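Local coordinates for protein ectoine hydroxylase (Sphingopyxis alaskensis, PDB 4MHR) that catalyses the iron(II)- and 2-oxoglutarate-dependent hydroxylation of L-ectoine to 5-hydroxyectoine, a compatible solute that helps cells survive osmotic stress, at residues 26-31 against 165-170; 137-142 against 264-269. All coordinates share one frame; numbering follows the deposited sequence.

Contact 1 (26-31 against 165-170)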
loop_
_atom_site.group_PDB
_atom_site.type_symbol
_atom_site.label_atom_id
_atom_site.label_comp_id
_atom_site.label_asym_id
_atom_site.label_seq_id
_atom_site.Cartn_x
_atom_site.Cartn_y
_atom_site.Cartn_z
ATOM N N ARG A 26 1.951 0.145 -19.392
ATOM C CA ARG A 26 0.750 0.319 -18.615
ATOM C C ARG A 26 -0.303 0.631 -19.664
ATOM O O ARG A 26 -0.164 1.468 -20.601
ATOM C CB ARG A 26 0.911 1.465 -17.601
ATOM C CG ARG A 26 -0.382 1.788 -16.833
ATOM C CD ARG A 26 -0.144 2.824 -15.758
ATOM N NE ARG A 26 -1.258 2.911 -14.846
ATOM C CZ ARG A 26 -1.221 2.763 -13.515
ATOM N NH1 ARG A 26 -0.114 2.447 -12.836
ATOM N NH2 ARG A 26 -2.354 2.950 -12.833
ATOM N N LEU A 27 -1.410 -0.022 -19.475
ATOM C CA LEU A 27 -2.565 0.195 -20.366
ATOM C C LEU A 27 -3.796 0.793 -19.647
ATOM O O LEU A 27 -4.868 0.808 -20.184
ATOM C CB LEU A 27 -2.924 -1.126 -20.950
ATOM C CG LEU A 27 -1.776 -1.760 -21.763
ATOM C CD1 LEU A 27 -2.225 -3.172 -22.180
ATOM C CD2 LEU A 27 -1.436 -0.924 -22.994
ATOM N N ASP A 28 -3.612 1.262 -18.420
ATOM C CA ASP A 28 -4.679 1.865 -17.593
ATOM C C ASP A 28 -4.291 3.303 -17.237
ATOM O O ASP A 28 -3.124 3.597 -17.131
ATOM C CB ASP A 28 -4.778 1.091 -16.268
ATOM C CG ASP A 28 -5.441 -0.257 -16.437
ATOM O OD1 ASP A 28 -6.656 -0.256 -16.770
ATOM O OD2 ASP A 28 -4.752 -1.286 -16.219
ATOM N N PRO A 29 -5.268 4.196 -17.015
ATOM C CA PRO A 29 -4.886 5.460 -16.414
ATOM C C PRO A 29 -4.179 5.312 -15.032
ATOM O O PRO A 29 -4.271 4.272 -14.376
ATOM C CB PRO A 29 -6.207 6.198 -16.240
ATOM C CG PRO A 29 -7.155 5.530 -17.112
ATOM C CD PRO A 29 -6.709 4.075 -17.187
ATOM N N VAL A 30 -3.479 6.359 -14.631
ATOM C CA VAL A 30 -2.973 6.499 -13.248
ATOM C C VAL A 30 -4.036 7.213 -12.375
ATOM O O VAL A 30 -4.401 6.737 -11.320
ATOM C CB VAL A 30 -1.580 7.125 -13.188
ATOM C CG1 VAL A 30 -0.977 7.086 -11.791
ATOM C CG2 VAL A 30 -0.574 6.411 -14.113
ATOM N N VAL A 31 -4.456 8.397 -12.803
ATOM C CA VAL A 31 -5.502 9.159 -12.136
ATOM C C VAL A 31 -6.761 8.868 -13.010
ATOM O O VAL A 31 -6.819 9.162 -14.208
ATOM C CB VAL A 31 -5.197 10.641 -12.111
ATOM C CG1 VAL A 31 -6.390 11.457 -11.632
ATOM C CG2 VAL A 31 -3.968 10.893 -11.281
ATOM N N PRO A 165 -7.701 -7.522 -12.209
ATOM C CA PRO A 165 -7.467 -7.402 -13.655
ATOM C C PRO A 165 -6.709 -6.204 -14.116
ATOM O O PRO A 165 -5.916 -6.337 -15.042
ATOM C CB PRO A 165 -8.885 -7.351 -14.278
ATOM C CG PRO A 165 -9.812 -7.050 -13.163
ATOM C CD PRO A 165 -9.113 -7.331 -11.839
ATOM N N ARG A 166 -6.956 -5.042 -13.495
ATOM C CA ARG A 166 -6.514 -3.752 -14.033
ATOM C C ARG A 166 -5.739 -2.939 -12.960
ATOM O O ARG A 166 -5.953 -3.098 -11.779
ATOM C CB ARG A 166 -7.677 -2.914 -14.546
ATOM C CG ARG A 166 -8.547 -3.525 -15.642
ATOM C CD ARG A 166 -7.771 -3.573 -16.927
ATOM N NE ARG A 166 -8.729 -3.531 -17.945
ATOM C CZ ARG A 166 -9.099 -2.480 -18.671
ATOM N NH1 ARG A 166 -8.556 -1.285 -18.586
ATOM N NH2 ARG A 166 -10.065 -2.698 -19.520
ATOM N N MET A 167 -4.922 -1.986 -13.406
ATOM C CA MET A 167 -4.202 -1.110 -12.451
ATOM C C MET A 167 -5.126 -0.008 -12.024
ATOM O O MET A 167 -5.128 1.046 -12.634
ATOM C CB MET A 167 -2.935 -0.549 -13.086
ATOM C CG MET A 167 -1.942 -1.675 -13.439
ATOM S SD MET A 167 -0.533 -0.867 -14.164
ATOM C CE MET A 167 0.428 -2.302 -14.620
ATOM N N ARG A 168 -5.951 -0.293 -11.035
ATOM C CA ARG A 168 -6.961 0.641 -10.560
ATOM C C ARG A 168 -7.155 0.467 -9.045
ATOM O O ARG A 168 -8.258 0.427 -8.472
ATOM C CB ARG A 168 -8.254 0.572 -11.388
ATOM C CG ARG A 168 -9.265 1.552 -10.836
ATOM C CD ARG A 168 -10.198 2.516 -11.488
ATOM N NE ARG A 168 -11.160 2.022 -12.329
ATOM C CZ ARG A 168 -12.260 2.618 -12.886
ATOM N NH1 ARG A 168 -12.878 3.748 -12.592
ATOM N NH2 ARG A 168 -12.815 1.907 -13.830
ATOM N N ALA A 169 -6.005 0.358 -8.371
ATOM C CA ALA A 169 -5.917 0.246 -6.928
ATOM C C ALA A 169 -4.783 1.083 -6.420
ATOM O O ALA A 169 -3.814 1.378 -7.143
ATOM C CB ALA A 169 -5.730 -1.216 -6.474
ATOM N N LEU A 170 -4.878 1.472 -5.159
ATOM C CA LEU A 170 -3.770 2.173 -4.547
ATOM C C LEU A 170 -3.588 1.828 -3.094
ATOM O O LEU A 170 -4.549 1.337 -2.402
ATOM C CB LEU A 170 -3.931 3.647 -4.685
ATOM C CG LEU A 170 -5.118 4.304 -4.077
ATOM C CD1 LEU A 170 -4.901 4.612 -2.620
ATOM C CD2 LEU A 170 -5.257 5.645 -4.751
#
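M167 packs against R26 and D28 where the loop after strand 23-25 meets the approach to strand 169-175, a strand of the main antiparallel sheet of the cupin fold. M167 is the centre of an inverse gamma turn. Its CB points toward 26-31 and lies over one face of the R26 guanidinium, toward its rim, while V30 CG2 lies over the opposite face, also toward the rim. The M167 chain is extended beyond CG, which brings SD alongside R26 from CG to NH1. M167 SD is closest to R26 NH1, at 3.6 Å.

R26 is held by its own loop. CG stands anti to the backbone N (chi1 175°) and the chain stays straight as far as NE. R26 NE donates to D28 O, and R26 NH2 donates to P29 O at 2.8 Å. Both acceptors lie near the guanidinium plane. R26 NH1 turns to a salt bridge with D248, so the group is fixed in rotation from several sides.

D28 joins the segments through both carboxylate oxygens. D28 OD2 accepts a hydrogen bond from M167 N at 2.9 Å, with the donor well above the carboxylate plane. Y13 OH also bonds D28 OD2. The other oxygen makes a salt bridge at the surface: R166 NH1 reaches D28 OD1 on its syn side at 2.8 Å, with the carboxylate and guanidinium planes 31° apart.

Contact 2 (137-142 against 264-269)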
loop_
_atom_site.group_PDB
_atom_site.type_symbol
_atom_site.label_atom_id
_atom_site.label_comp_id
_atom_site.label_asym_id
_atom_site.label_seq_id
_atom_site.Cartn_x
_atom_site.Cartn_y
_atom_site.Cartn_z
ATOM N N ARG A 137 -3.128 -3.958 6.589
ATOM C CA ARG A 137 -2.119 -4.599 7.479
ATOM C C ARG A 137 -1.638 -3.571 8.422
ATOM O O ARG A 137 -1.393 -2.435 7.989
ATOM C CB ARG A 137 -0.817 -5.032 6.815
ATOM C CG ARG A 137 -0.808 -5.734 5.531
ATOM C CD ARG A 137 0.550 -5.551 4.841
ATOM N NE ARG A 137 1.613 -6.241 5.540
ATOM C CZ ARG A 137 2.494 -7.079 4.981
ATOM N NH1 ARG A 137 2.470 -7.355 3.677
ATOM N NH2 ARG A 137 3.419 -7.646 5.750
ATOM N N LEU A 138 -1.416 -3.989 9.662
ATOM C CA LEU A 138 -0.673 -3.219 10.649
ATOM C C LEU A 138 0.702 -3.862 10.706
ATOM O O LEU A 138 0.866 -5.099 10.929
ATOM C CB LEU A 138 -1.361 -3.152 11.987
ATOM C CG LEU A 138 -0.504 -2.569 13.138
ATOM C CD1 LEU A 138 0.011 -1.179 12.914
ATOM C CD2 LEU A 138 -1.233 -2.654 14.462
ATOM N N ASN A 139 1.695 -3.039 10.402
ATOM C CA ASN A 139 3.095 -3.477 10.349
ATOM C C ASN A 139 3.944 -2.873 11.450
ATOM O O ASN A 139 3.811 -1.677 11.751
ATOM C CB ASN A 139 3.717 -3.062 9.045
ATOM C CG ASN A 139 3.005 -3.644 7.863
ATOM O OD1 ASN A 139 2.571 -2.932 6.925
ATOM N ND2 ASN A 139 2.871 -4.951 7.884
ATOM N N TYR A 140 4.852 -3.694 11.978
ATOM C CA TYR A 140 5.846 -3.296 12.986
ATOM C C TYR A 140 7.177 -3.901 12.642
ATOM O O TYR A 140 7.310 -5.126 12.470
ATOM C CB TYR A 140 5.457 -3.797 14.316
ATOM C CG TYR A 140 6.467 -3.470 15.378
ATOM C CD1 TYR A 140 7.452 -4.413 15.780
ATOM C CD2 TYR A 140 6.454 -2.239 15.970
ATOM C CE1 TYR A 140 8.361 -4.089 16.759
ATOM C CE2 TYR A 140 7.367 -1.906 16.934
ATOM C CZ TYR A 140 8.287 -2.819 17.333
ATOM O OH TYR A 140 9.136 -2.437 18.304
ATOM N N LYS A 141 8.167 -3.049 12.483
ATOM C CA LYS A 141 9.517 -3.480 12.058
ATOM C C LYS A 141 10.402 -2.982 13.207
ATOM O O LYS A 141 10.556 -1.748 13.380
ATOM C CB LYS A 141 9.903 -2.811 10.741
ATOM C CG LYS A 141 11.398 -2.768 10.400
ATOM C CD LYS A 141 11.734 -1.679 9.377
ATOM C CE LYS A 141 12.799 -2.127 8.394
ATOM N NZ LYS A 141 12.600 -1.463 7.068
ATOM N N PRO A 142 10.896 -3.906 14.035
ATOM C CA PRO A 142 11.666 -3.448 15.192
ATOM C C PRO A 142 12.982 -2.772 14.831
ATOM O O PRO A 142 13.529 -2.972 13.766
ATOM C CB PRO A 142 12.002 -4.752 15.917
ATOM C CG PRO A 142 12.108 -5.749 14.792
ATOM C CD PRO A 142 10.957 -5.379 13.902
ATOM N N ARG A 264 9.906 1.051 13.061
ATOM C CA ARG A 264 8.975 1.569 12.047
ATOM C C ARG A 264 7.662 0.901 12.251
ATOM O O ARG A 264 7.623 -0.314 12.522
ATOM C CB ARG A 264 9.428 1.181 10.645
ATOM C CG ARG A 264 10.412 2.140 10.043
ATOM C CD ARG A 264 10.602 1.799 8.573
ATOM N NE ARG A 264 9.505 2.277 7.709
ATOM C CZ ARG A 264 8.627 1.521 7.032
ATOM N NH1 ARG A 264 8.638 0.188 7.087
ATOM N NH2 ARG A 264 7.700 2.125 6.283
ATOM N N ALA A 265 6.589 1.670 12.130
ATOM C CA ALA A 265 5.265 1.111 12.299
ATOM C C ALA A 265 4.295 1.929 11.400
ATOM O O ALA A 265 4.339 3.154 11.382
ATOM C CB ALA A 265 4.848 1.188 13.776
ATOM N N ASN A 266 3.428 1.234 10.684
ATOM C CA ASN A 266 2.456 1.863 9.856
ATOM C C ASN A 266 1.252 1.006 9.745
ATOM O O ASN A 266 1.321 -0.244 10.003
ATOM C CB ASN A 266 3.034 2.121 8.478
ATOM C CG ASN A 266 3.126 0.874 7.650
ATOM O OD1 ASN A 266 3.616 -0.135 8.101
ATOM N ND2 ASN A 266 2.578 0.917 6.454
ATOM N N ALA A 267 0.142 1.681 9.431
ATOM C CA ALA A 267 -1.072 1.044 8.982
ATOM C C ALA A 267 -1.132 1.181 7.445
ATOM O O ALA A 267 -1.080 2.293 6.907
ATOM C CB ALA A 267 -2.252 1.731 9.652
ATOM N N PHE A 268 -1.261 0.063 6.749
ATOM C CA PHE A 268 -1.250 -0.021 5.314
ATOM C C PHE A 268 -2.676 -0.365 4.870
ATOM O O PHE A 268 -3.174 -1.437 5.215
ATOM C CB PHE A 268 -0.253 -1.113 4.944
ATOM C CG PHE A 268 -0.088 -1.382 3.489
ATOM C CD1 PHE A 268 0.641 -0.505 2.687
ATOM C CD2 PHE A 268 -0.503 -2.622 2.934
ATOM C CE1 PHE A 268 0.851 -0.799 1.343
ATOM C CE2 PHE A 268 -0.268 -2.916 1.590
ATOM C CZ PHE A 268 0.396 -1.987 0.780
ATOM N N LEU A 269 -3.300 0.513 4.088
ATOM C CA LEU A 269 -4.665 0.302 3.568
ATOM C C LEU A 269 -4.636 0.229 2.051
ATOM O O LEU A 269 -4.116 1.144 1.434
ATOM C CB LEU A 269 -5.544 1.445 4.023
ATOM C CG LEU A 269 -5.636 1.685 5.533
ATOM C CD1 LEU A 269 -6.365 2.965 5.877
ATOM C CD2 LEU A 269 -6.383 0.513 6.172
#
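R137 and F268 lie side by side and point the same way from a hydrogen-bonded pair. The R137 methylene CD, not its guanidinium, meets the ring, 3.7 Å from F268 CD2. The guanidinium and ring planes are 81° apart. The R137 chain bends at chi3 (68°), which turns NE out of line. R137 NH2 is hydrogen-bonded to S99 OG of strand 97-101. F268 sends its ring toward the active site, close to the ectoine-binding residue Q135 and the iron ligand D154.

N139 and N266 form the next pair on this face. Their side chains also run side by side, with amide planes 23° apart.

K141 and R264 follow on the same face, with crossing side chains. Their aliphatic parts touch, K141 CD to R264 CD at 3.7 Å. The charged ends have separate partners. K141 NZ bonds the backbone oxygens of N256 and G184, and R264 NE bonds N179 OD1. K141 NZ and R264 NH1 are still 4.3 Å apart, and these like charges may raise the local positive potential. K141 binds 2-oxoglutarate, which puts this pair at the cosubstrate site.

The backbones form an antiparallel ladder between two central strands of the cupin sheet. Three pairs of N-H...O bonds join them, including F268 N to R137 O at 2.8 Å and K141 N to R264 O at 2.8 Å.

L138, Y140, A265 and A267 occupy the other face in non-hydrogen-bonded pairs. L138 and Y140 pack on helix 63-78. L138 CD1 reaches back to 3.3 Å from N266 O. Y140 CD2 meets A265 CB obliquely at 4.4 Å.

Contact 1 lies at the protein surface; contact 2 is more enclosed, on the far side of the centre of the chain, with about 25 Å between the centres of the two. Both reach the same antiparallel sheet: strands 169-175 and 264-273 are neighbours in it. Contact 1 ties an N-terminal loop to the start of a sheet strand, and the bonds across it converge on the D28 carboxylate, from one side chain and one backbone N-H. Contact 2 joins two strands within the sheet, and six backbone hydrogen bonds link them. Its K141 is itself a 2-oxoglutarate ligand, whereas in contact 1 the M167 side chain stays about 8 Å from that of W158, which matters for ectoine stabilization.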